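Local coordinates for diadenosine tetraphosphatase, putative (Trypanosoma brucei, PDB 2QJC), which probably hydrolyses phosphate esters or anhydrides, perhaps diadenosine tetraphosphate, at a two-manganese centre of the calcineurin-like phosphoesterase type, at residues 49-54 with 130-135; 65-70 with 120-125; 213-218 with 239-244. All blocks are in the same frame, centred on the assembly; numbering follows the deposited sequence.

Contact 1 (49-54 with 130-135); sequences TLVAVG and IRIPAH
Val-51 and Ile-130 form the nearest backbone pair of residues 49-54 and 130-135, with 8.8 Å between the CA of Val-51 and the CA of Ile-130. That separation belongs to layers stacked face on face. No hydrogen bond joins the segments, whose strands run in broadly opposite directions. Val-51, Ile-130 and Ile-132 all turn their side chains toward the other segment, and all three are buried.

Val-51 meets the isoleucines with its two branches. CG1, anti to the backbone N (chi1 -175°), lies 4.1 Å from CD1 of Ile-130, and the two side chains lie alongside, pointing opposite ways. CG2, on the side of the backbone N, points instead to Ile-132, whose CD1 is 4.3 Å away. Both isoleucines are extended at chi2, which carries CD1, the atom that touches, out to Val-51. These distances describe relaxed apolar packing between the two mixed sheets of the metallophosphoesterase sandwich: strand 49-52 belongs to one, strand 129-132 to the other. Tyr-76, on the strand beside 49-52, touches both Val-51 and Ile-130, while Val-21 packs on Ile-132.

Past Ile-132 the chain makes a 3-10 turn, in which His-135 N bonds to Ile-132 O (3.2 Å). CG2 of Ile-132 lies in the plane of the His-135 ring, at its edge, and NE2 of that ring is hydrogen-bonded to Gly-19 O. At the other segment's end, Val-53 O is hydrogen-bonded to ND1 of the manganese ligand His-141, a second-shell bond that can fix the rotation of its imidazole.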
# COMPACT_ATOMS: atom_id res chain seq x y z
N THR A 49 9.98 5.57 -10.93
CA THR A 49 10.18 4.91 -9.65
C THR A 49 8.83 4.28 -9.32
O THR A 49 7.79 4.91 -9.51
CB THR A 49 10.54 5.92 -8.56
OG1 THR A 49 11.69 6.67 -8.98
CG2 THR A 49 10.87 5.21 -7.26
N LEU A 50 8.86 3.04 -8.86
CA LEU A 50 7.63 2.34 -8.53
C LEU A 50 7.52 2.16 -7.02
O LEU A 50 8.50 1.82 -6.35
CB LEU A 50 7.62 0.98 -9.23
CG LEU A 50 6.39 0.08 -9.05
CD1 LEU A 50 5.11 0.82 -9.48
CD2 LEU A 50 6.57 -1.19 -9.87
N VAL A 51 6.33 2.42 -6.48
CA VAL A 51 6.10 2.27 -5.04
C VAL A 51 4.77 1.55 -4.78
O VAL A 51 3.72 2.01 -5.24
CB VAL A 51 6.06 3.64 -4.31
CG1 VAL A 51 5.95 3.44 -2.82
CG2 VAL A 51 7.29 4.46 -4.66
N ALA A 52 4.81 0.43 -4.07
CA ALA A 52 3.60 -0.32 -3.74
C ALA A 52 3.05 0.09 -2.37
O ALA A 52 3.81 0.55 -1.51
CB ALA A 52 3.89 -1.82 -3.74
N VAL A 53 1.75 -0.08 -2.16
CA VAL A 53 1.13 0.26 -0.88
C VAL A 53 1.14 -0.93 0.08
O VAL A 53 0.63 -0.86 1.20
CB VAL A 53 -0.33 0.75 -1.06
CG1 VAL A 53 -0.37 1.98 -1.98
CG2 VAL A 53 -1.21 -0.38 -1.59
N GLY A 54 1.74 -2.04 -0.35
CA GLY A 54 1.80 -3.21 0.51
C GLY A 54 0.74 -4.24 0.18
O GLY A 54 -0.10 -4.01 -0.69
N ILE A 130 6.55 5.74 3.60
CA ILE A 130 7.54 6.29 2.68
C ILE A 130 7.14 7.71 2.30
O ILE A 130 6.01 7.95 1.87
CB ILE A 130 7.68 5.44 1.39
CG1 ILE A 130 8.26 4.07 1.74
CG2 ILE A 130 8.59 6.14 0.37
CD1 ILE A 130 8.31 3.11 0.56
N ARG A 131 8.06 8.65 2.49
CA ARG A 131 7.81 10.05 2.16
C ARG A 131 8.50 10.39 0.83
O ARG A 131 9.68 10.09 0.64
CB ARG A 131 8.35 10.98 3.26
CG ARG A 131 7.82 10.69 4.66
CD ARG A 131 8.27 11.76 5.66
NE ARG A 131 7.37 12.91 5.67
CZ ARG A 131 7.47 13.94 6.50
NH1 ARG A 131 8.44 13.98 7.41
NH2 ARG A 131 6.58 14.93 6.46
N ILE A 132 7.75 11.03 -0.07
CA ILE A 132 8.25 11.43 -1.39
C ILE A 132 7.97 12.94 -1.46
O ILE A 132 7.05 13.39 -2.16
CB ILE A 132 7.49 10.70 -2.53
CG1 ILE A 132 7.58 9.19 -2.32
CG2 ILE A 132 8.07 11.07 -3.89
CD1 ILE A 132 6.57 8.40 -3.13
N PRO A 133 8.78 13.73 -0.74
CA PRO A 133 8.66 15.19 -0.65
C PRO A 133 8.63 16.01 -1.94
O PRO A 133 7.95 17.03 -2.01
CB PRO A 133 9.81 15.58 0.29
CG PRO A 133 10.83 14.49 0.06
CD PRO A 133 9.98 13.25 -0.03
N ALA A 134 9.35 15.57 -2.97
CA ALA A 134 9.36 16.31 -4.23
C ALA A 134 7.96 16.46 -4.82
O ALA A 134 7.65 17.45 -5.49
CB ALA A 134 10.28 15.60 -5.23
N HIS A 135 7.11 15.46 -4.57
CA HIS A 135 5.74 15.46 -5.07
C HIS A 135 4.73 15.71 -3.96
O HIS A 135 3.52 15.59 -4.19
CB HIS A 135 5.46 14.11 -5.75
CG HIS A 135 6.25 13.88 -7.00
ND1 HIS A 135 6.11 14.67 -8.13
CD2 HIS A 135 7.21 12.97 -7.30
CE1 HIS A 135 6.95 14.25 -9.06
NE2 HIS A 135 7.63 13.22 -8.58

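Contact 2 (65-70 with 120-125)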
# COMPACT_ATOMS: atom_id res chain seq x y z
N GLY A 65 6.05 -14.51 -7.36
CA GLY A 65 6.44 -13.82 -8.58
C GLY A 65 6.29 -12.32 -8.45
O GLY A 65 7.09 -11.55 -8.99
N VAL A 66 5.25 -11.89 -7.73
CA VAL A 66 4.99 -10.48 -7.50
C VAL A 66 6.16 -9.81 -6.80
O VAL A 66 6.62 -8.75 -7.21
CB VAL A 66 3.72 -10.28 -6.63
CG1 VAL A 66 3.76 -8.91 -5.95
CG2 VAL A 66 2.48 -10.41 -7.49
N VAL A 67 6.63 -10.45 -5.73
CA VAL A 67 7.71 -9.92 -4.93
C VAL A 67 9.05 -9.93 -5.66
O VAL A 67 9.85 -9.00 -5.50
CB VAL A 67 7.82 -10.69 -3.60
CG1 VAL A 67 9.05 -10.27 -2.83
CG2 VAL A 67 6.56 -10.42 -2.76
N ARG A 68 9.28 -10.96 -6.47
CA ARG A 68 10.53 -11.06 -7.23
C ARG A 68 10.57 -10.05 -8.37
O ARG A 68 11.63 -9.56 -8.73
CB ARG A 68 10.70 -12.48 -7.77
CG ARG A 68 11.30 -13.42 -6.75
CD ARG A 68 11.12 -14.88 -7.14
NE ARG A 68 11.82 -15.76 -6.21
CZ ARG A 68 11.55 -17.05 -6.05
NH1 ARG A 68 10.58 -17.61 -6.76
NH2 ARG A 68 12.24 -17.76 -5.17
N LEU A 69 9.41 -9.75 -8.94
CA LEU A 69 9.32 -8.78 -10.02
C LEU A 69 9.68 -7.41 -9.45
O LEU A 69 10.50 -6.68 -10.02
CB LEU A 69 7.90 -8.74 -10.59
CG LEU A 69 7.62 -7.61 -11.59
CD1 LEU A 69 8.62 -7.69 -12.74
CD2 LEU A 69 6.22 -7.73 -12.12
N LEU A 70 9.07 -7.06 -8.33
CA LEU A 70 9.33 -5.77 -7.69
C LEU A 70 10.81 -5.65 -7.31
O LEU A 70 11.40 -4.57 -7.42
CB LEU A 70 8.44 -5.60 -6.45
CG LEU A 70 6.95 -5.55 -6.78
CD1 LEU A 70 6.12 -5.55 -5.51
CD2 LEU A 70 6.65 -4.31 -7.62
N GLU A 120 11.28 -13.69 1.45
CA GLU A 120 11.21 -13.35 2.87
C GLU A 120 12.13 -12.17 3.21
O GLU A 120 11.79 -11.34 4.06
CB GLU A 120 11.59 -14.56 3.71
CG GLU A 120 11.65 -14.31 5.20
CD GLU A 120 12.10 -15.54 5.97
OE1 GLU A 120 11.44 -16.59 5.83
OE2 GLU A 120 13.11 -15.46 6.70
N THR A 121 13.27 -12.10 2.54
CA THR A 121 14.23 -11.02 2.78
C THR A 121 13.70 -9.68 2.28
O THR A 121 13.83 -8.67 2.98
CB THR A 121 15.58 -11.33 2.10
OG1 THR A 121 16.18 -12.45 2.75
CG2 THR A 121 16.51 -10.14 2.20
N TYR A 122 13.11 -9.67 1.09
CA TYR A 122 12.56 -8.45 0.51
C TYR A 122 11.47 -7.87 1.40
O TYR A 122 11.44 -6.67 1.66
CB TYR A 122 11.98 -8.72 -0.88
CG TYR A 122 11.39 -7.49 -1.55
CD1 TYR A 122 12.19 -6.64 -2.32
CD2 TYR A 122 10.05 -7.16 -1.38
CE1 TYR A 122 11.65 -5.48 -2.91
CE2 TYR A 122 9.50 -6.00 -1.96
CZ TYR A 122 10.30 -5.17 -2.72
OH TYR A 122 9.76 -4.04 -3.29
N LEU A 123 10.57 -8.74 1.87
CA LEU A 123 9.47 -8.32 2.74
C LEU A 123 9.96 -7.84 4.10
O LEU A 123 9.42 -6.91 4.69
CB LEU A 123 8.49 -9.48 2.97
CG LEU A 123 7.71 -10.05 1.78
CD1 LEU A 123 6.75 -11.12 2.28
CD2 LEU A 123 6.95 -8.94 1.09
N SER A 124 11.00 -8.50 4.59
CA SER A 124 11.57 -8.20 5.89
C SER A 124 12.24 -6.83 5.97
O SER A 124 12.55 -6.35 7.06
CB SER A 124 12.57 -9.29 6.27
OG SER A 124 13.00 -9.15 7.60
N GLN A 125 12.45 -6.18 4.83
CA GLN A 125 13.10 -4.88 4.83
C GLN A 125 12.16 -3.71 4.49
O GLN A 125 12.61 -2.58 4.37
CB GLN A 125 14.28 -4.89 3.85
CG GLN A 125 13.89 -5.23 2.41
CD GLN A 125 15.10 -5.57 1.55
OE1 GLN A 125 16.02 -4.76 1.39
NE2 GLN A 125 15.11 -6.78 0.99
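Val-67 packs its CG1 methyl 3.6 Å from CD2 of Tyr-122, the tightest point between helices 65-70 and 120-124. The same methyl is 3.8 Å from CB of Tyr-122; it thus rests against the root of the side chain and meets the ring obliquely. Tyr-122 has CG anti to its backbone nitrogen (chi1 -180°), a setting that carries the phenol across to the first helix, where CB of Leu-70 lies 3.8 Å from OH. The hydroxyl is hydrogen-bonded to Ala-75 O, just beyond helix 63-73, which satisfies this buried polar atom and holds the ring's far end.

Packing is looser at Leu-123: its CD2 approaches CG2 of Val-67 to 4.1 Å, the two side chains meeting at about a right angle. The axes stay 10.1 Å apart and cross at 68°, consistent with an interface of only four touching residues. Thr-121 faces solvent, and Gln-125, just past the helix, sends NE2 back to Thr-121 O in a weak bond. Although the side chain of exposed Arg-68 starts out away from the second segment, its NE forms a salt bridge with Asp-118 of helix 117-124 at the solvent edge.

Helix 63-73 is the connection of a beta-alpha-beta unit between the parallel neighbours 49-52 and 76-77. Helix 31-41 packs against it through Leu-34, which touches Leu-69 and Leu-70, while helix 81-91 meets Leu-123 through Leu-87.

Contact 3 (213-218 with 239-244)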
# COMPACT_ATOMS: atom_id res chain seq x y z
N GLN A 213 -12.80 10.95 -3.40
CA GLN A 213 -13.51 12.15 -2.94
C GLN A 213 -12.73 13.03 -1.98
O GLN A 213 -13.22 14.07 -1.54
CB GLN A 213 -14.84 11.76 -2.29
CG GLN A 213 -15.31 10.37 -2.62
CD GLN A 213 -14.73 9.33 -1.68
OE1 GLN A 213 -15.19 9.18 -0.55
NE2 GLN A 213 -13.71 8.61 -2.14
N TYR A 214 -11.51 12.64 -1.65
CA TYR A 214 -10.72 13.44 -0.73
C TYR A 214 -9.52 14.06 -1.43
O TYR A 214 -8.65 14.64 -0.79
CB TYR A 214 -10.27 12.58 0.45
CG TYR A 214 -11.41 11.84 1.10
CD1 TYR A 214 -12.43 12.53 1.77
CD2 TYR A 214 -11.48 10.45 1.05
CE1 TYR A 214 -13.49 11.84 2.37
CE2 TYR A 214 -12.53 9.76 1.65
CZ TYR A 214 -13.53 10.46 2.31
OH TYR A 214 -14.55 9.77 2.90
N LYS A 215 -9.49 13.93 -2.75
CA LYS A 215 -8.40 14.51 -3.52
C LYS A 215 -8.49 16.02 -3.32
O LYS A 215 -9.57 16.57 -3.10
CB LYS A 215 -8.54 14.18 -5.01
CG LYS A 215 -8.54 12.70 -5.31
CD LYS A 215 -8.62 12.41 -6.80
CE LYS A 215 -7.28 12.65 -7.49
NZ LYS A 215 -7.32 12.21 -8.91
N PRO A 216 -7.34 16.71 -3.36
CA PRO A 216 -6.02 16.12 -3.58
C PRO A 216 -5.30 15.74 -2.28
O PRO A 216 -4.13 15.36 -2.31
CB PRO A 216 -5.30 17.24 -4.32
CG PRO A 216 -5.79 18.45 -3.59
CD PRO A 216 -7.29 18.18 -3.45
N LEU A 217 -5.99 15.83 -1.14
CA LEU A 217 -5.37 15.52 0.14
C LEU A 217 -5.13 14.03 0.41
O LEU A 217 -4.26 13.68 1.20
CB LEU A 217 -6.19 16.12 1.29
CG LEU A 217 -6.19 17.65 1.37
CD1 LEU A 217 -7.02 18.10 2.57
CD2 LEU A 217 -4.75 18.16 1.51
N ALA A 218 -5.90 13.17 -0.24
CA ALA A 218 -5.74 11.73 -0.05
C ALA A 218 -6.25 10.92 -1.25
O ALA A 218 -7.08 11.40 -2.02
CB ALA A 218 -6.46 11.28 1.24
N GLY A 239 -1.15 13.22 -10.12
CA GLY A 239 -2.02 12.47 -9.23
C GLY A 239 -3.14 11.79 -10.00
O GLY A 239 -4.21 11.53 -9.45
N CYS A 240 -2.89 11.51 -11.28
CA CYS A 240 -3.88 10.85 -12.12
C CYS A 240 -3.95 9.35 -11.86
O CYS A 240 -2.93 8.69 -11.68
CB CYS A 240 -3.56 11.10 -13.60
SG CYS A 240 -3.79 12.81 -14.14
N ILE A 241 -5.17 8.82 -11.84
CA ILE A 241 -5.37 7.40 -11.60
C ILE A 241 -5.50 6.60 -12.89
O ILE A 241 -6.35 6.88 -13.73
CB ILE A 241 -6.66 7.17 -10.75
CG1 ILE A 241 -6.64 8.07 -9.51
CG2 ILE A 241 -6.75 5.71 -10.33
CD1 ILE A 241 -5.47 7.83 -8.58
N ILE A 242 -4.63 5.61 -13.05
CA ILE A 242 -4.64 4.72 -14.21
C ILE A 242 -4.86 3.30 -13.68
O ILE A 242 -4.16 2.86 -12.77
CB ILE A 242 -3.31 4.75 -14.98
CG1 ILE A 242 -3.13 6.10 -15.67
CG2 ILE A 242 -3.28 3.62 -16.00
CD1 ILE A 242 -1.81 6.23 -16.41
N SER A 243 -5.82 2.59 -14.26
CA SER A 243 -6.11 1.23 -13.81
C SER A 243 -6.34 0.27 -14.97
O SER A 243 -6.54 0.67 -16.11
CB SER A 243 -7.35 1.23 -12.91
OG SER A 243 -8.51 1.58 -13.64
N VAL A 244 -6.32 -1.02 -14.63
CA VAL A 244 -6.54 -2.09 -15.59
C VAL A 244 -7.46 -3.10 -14.91
O VAL A 244 -7.64 -3.07 -13.69
CB VAL A 244 -5.23 -2.81 -15.98
CG1 VAL A 244 -4.29 -1.85 -16.68
CG2 VAL A 244 -4.57 -3.39 -14.74
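The ammonium of Lys-215 donates a hydrogen bond to the backbone oxygen of Gly-239, with NZ and O 3.2 Å apart. The nitrogen approaches at a C=O...N angle of 150° and stands 29° out of the carbonyl plane; at this length the bond is a modest one. CE follows behind, 3.8 Å from the Gly-239 oxygen. Between backbone and ammonium the lysine chain runs straight through chi2 and then bends at chi3 (76°), the kink that brings NZ to this oxygen. NZ also passes 4.2 Å from CG1 of Ile-241, whose side chain otherwise packs along the neighbouring strand, on Ser-232 and Ala-234, and on Leu-221.

Gly-239 is buried but Lys-215 is exposed, and solvent probably weakens the pull of the lysine's charge on the carbonyl. The lysine leaves an irregular turn that contains a cis peptide bond between Lys-215 and Pro-216. Across this turn Ala-218 N bonds to Tyr-214 O (3.2 Å). Thr-199 OG1 is hydrogen-bonded to Pro-216 O, tying the loop to strand 199-202 just before strand 218-220 begins.

The bond thus links the approach to the outermost strand of one sheet with the start of strand 240-245, the outermost strand of the other. Gly-239 has a positive phi and, together with Cys-240, faces Val-235. This is a G1 beta bulge, a common way of closing a tight beta hairpin, here that of strands 230-236 and 240-245.

Overall arrangement
Contacts 1 and 2 lie in the buried interior and are purely apolar across their segments, whereas contact 3 is partly buried and polar. Contact 1 joins strands of the two mixed sheets, while contact 3 bridges the loop before the edge strand of one to the hairpin turn of the other, by a single lysine-to-carbonyl bond near solvent; their centres are about 14 Å apart. Contact 2 instead joins helices flanking the sandwich. It meets contact 1 directly where Leu-50 CD2 packs 3.9 Å from Leu-70 CD2, and the chain runs from strand 49-52 into helix 63-73 and from helix 117-124 into strand 129-132. Contacts 2 and 3 fall on opposite sides of the chain's centre.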